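Local coordinates for beta-agarase D (PDB 4ASM), which cleaves the beta-1,4 linkages of agarose at random internal positions as a secreted family GH16 endo-beta-agarase, retaining the anomeric configuration, at residues A[274-277]-A[282-285]. Sequence-based numbering, arbitrary orientation.
Sequences GQLI and YQKM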
ATOM      1  N   GLY A 274       7.899  10.575  20.595  1.00 15.75           N
ATOM      2  CA  GLY A 274       7.875   9.176  21.036  1.00 15.05           C
ATOM      3  C   GLY A 274       8.504   8.184  20.059  1.00 14.68           C
ATOM      4  O   GLY A 274       8.499   8.395  18.836  1.00 13.61           O
ATOM      5  N   GLN A 275       9.041   7.094  20.603  1.00 13.98           N
ATOM      6  CA  GLN A 275       9.576   5.993  19.805  1.00 14.45           C
ATOM      7  C   GLN A 275       8.994   4.666  20.278  1.00 12.51           C
ATOM      8  O   GLN A 275       8.626   4.512  21.432  1.00 11.93           O
ATOM      9  CB  GLN A 275      11.105   5.919  19.891  1.00 14.99           C
ATOM     10  CG  GLN A 275      11.840   7.094  19.248  1.00 18.43           C
ATOM     11  CD  GLN A 275      13.350   7.052  19.466  1.00 18.99           C
ATOM     12  OE1 GLN A 275      14.032   6.100  19.065  1.00 25.67           O
ATOM     13  NE2 GLN A 275      13.884   8.110  20.072  1.00 26.62           N
ATOM     14  N   LEU A 276       8.949   3.701  19.376  1.00 11.42           N
ATOM     15  CA  LEU A 276       8.490   2.358  19.714  1.00 10.68           C
ATOM     16  C   LEU A 276       9.495   1.642  20.608  1.00 11.31           C
ATOM     17  O   LEU A 276      10.699   1.753  20.393  1.00 11.97           O
ATOM     18  CB  LEU A 276       8.347   1.550  18.417  1.00 10.02           C
ATOM     19  CG  LEU A 276       7.295   1.989  17.394  1.00 10.34           C
ATOM     20  CD1 LEU A 276       7.460   1.192  16.091  1.00  9.87           C
ATOM     21  CD2 LEU A 276       5.874   1.866  17.938  1.00  9.64           C
ATOM     22  N   ILE A 277       9.002   0.899  21.595  1.00 10.85           N
ATOM     23  CA  ILE A 277       9.809  -0.140  22.218  1.00 11.43           C
ATOM     24  C   ILE A 277       9.743  -1.360  21.286  1.00 11.62           C
ATOM     25  O   ILE A 277       8.654  -1.756  20.856  1.00 10.42           O
ATOM     26  CB  ILE A 277       9.261  -0.524  23.608  1.00 11.40           C
ATOM     27  CG1 ILE A 277       9.344   0.659  24.587  1.00 13.52           C
ATOM     28  CG2 ILE A 277       9.995  -1.763  24.172  1.00 13.19           C
ATOM     29  CD1 ILE A 277      10.696   1.367  24.635  1.00 15.39           C
ATOM     30  N   TYR A 282      11.104  -5.673  15.844  1.00 11.00           N
ATOM     31  CA  TYR A 282       9.760  -5.246  15.476  1.00 10.16           C
ATOM     32  C   TYR A 282       9.138  -4.573  16.681  1.00  9.39           C
ATOM     33  O   TYR A 282       9.640  -4.732  17.797  1.00 10.12           O
ATOM     34  CB  TYR A 282       8.922  -6.463  15.086  1.00 10.60           C
ATOM     35  CG  TYR A 282       9.324  -7.051  13.767  1.00 10.93           C
ATOM     36  CD1 TYR A 282       8.835  -6.527  12.572  1.00 11.12           C
ATOM     37  CD2 TYR A 282      10.216  -8.126  13.709  1.00 12.55           C
ATOM     38  CE1 TYR A 282       9.219  -7.060  11.349  1.00 11.19           C
ATOM     39  CE2 TYR A 282      10.610  -8.662  12.489  1.00 12.58           C
ATOM     40  CZ  TYR A 282      10.106  -8.120  11.318  1.00 12.26           C
ATOM     41  OH  TYR A 282      10.483  -8.644  10.099  1.00 13.85           O
ATOM     42  N   GLN A 283       8.073  -3.801  16.482  1.00  7.84           N
ATOM     43  CA  GLN A 283       7.351  -3.226  17.614  1.00  7.50           C
ATOM     44  C   GLN A 283       6.982  -4.319  18.629  1.00  7.86           C
ATOM     45  O   GLN A 283       6.425  -5.364  18.265  1.00  8.44           O
ATOM     46  CB  GLN A 283       6.078  -2.539  17.133  1.00  6.38           C
ATOM     47  CG  GLN A 283       5.210  -2.063  18.293  1.00  6.13           C
ATOM     48  CD  GLN A 283       3.931  -1.391  17.872  1.00  6.62           C
ATOM     49  OE1 GLN A 283       3.446  -1.597  16.766  1.00  9.40           O
ATOM     50  NE2 GLN A 283       3.370  -0.580  18.761  1.00  7.01           N
ATOM     51  N   LYS A 284       7.325  -4.096  19.898  1.00  7.86           N
ATOM     52  CA  LYS A 284       6.982  -5.059  20.947  1.00  7.57           C
ATOM     53  C   LYS A 284       5.481  -5.048  21.206  1.00  7.02           C
ATOM     54  O   LYS A 284       4.880  -3.986  21.456  1.00  7.90           O
ATOM     55  CB  LYS A 284       7.760  -4.760  22.237  1.00  7.95           C
ATOM     56  CG  LYS A 284       7.608  -5.848  23.295  1.00 10.02           C
ATOM     57  CD  LYS A 284       8.381  -5.493  24.548  1.00 12.57           C
ATOM     58  CE  LYS A 284       8.158  -6.562  25.624  1.00 15.51           C
ATOM     59  NZ  LYS A 284       8.881  -6.155  26.865  1.00 20.81           N
ATOM     60  N   MET A 285       4.877  -6.236  21.129  1.00  7.19           N
ATOM     61  CA  MET A 285       3.430  -6.370  21.291  1.00  6.63           C
ATOM     62  C   MET A 285       3.132  -7.418  22.363  1.00  6.65           C
ATOM     63  O   MET A 285       3.907  -8.375  22.543  1.00  7.98           O
ATOM     64  CB  MET A 285       2.789  -6.841  19.970  1.00  7.30           C
ATOM     65  CG  MET A 285       3.116  -5.944  18.767  1.00  7.68           C
ATOM     66  SD  MET A 285       2.353  -4.321  18.862  1.00  7.64           S
ATOM     67  CE  MET A 285       0.693  -4.645  18.300  1.00  7.92           C
TER
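A short antiparallel hairpin at the surface of the GH16 catalytic domain, strand 278-279 returning as strand 282-288, is closed at its base where Ile277 meets Lys284. One backbone bond does this: Lys284 N lies 2.9 Å from Ile277 O, and the N-H points almost straight at the oxygen (171°). The same oxygen also has Lys284 CB against it, at 3.4 Å. On one side of this bond the two side chains run alongside each other in the same direction, Ile277 CG2 reaching Lys284 CD at 4.1 Å. Lys284 is fully extended, with CG anti to the backbone N (chi1 -171°), which carries its aliphatic chain past Ile277 CG2. Strand 282-288 also pairs with strand 259-264, which joins the hairpin to the beta-sheet framework of the GH16 jelly-roll; the contact itself lies at the surface, its centre about 21 Å from the centre of the chain. Lys284 has a second backbone partner in Ala265. Leu276 and Gln283 form the other half of the contact, their side chains crossing at about a right angle. Leu276 CD2 packs against the amide end of Gln283, 3.6 Å from NE2. Leu276 CD1 meets Gln283 CB at 4.1 Å. Tyr199 of strand 197-199 touches both side chains, and Phe306 packs on Leu276 from a separate loop.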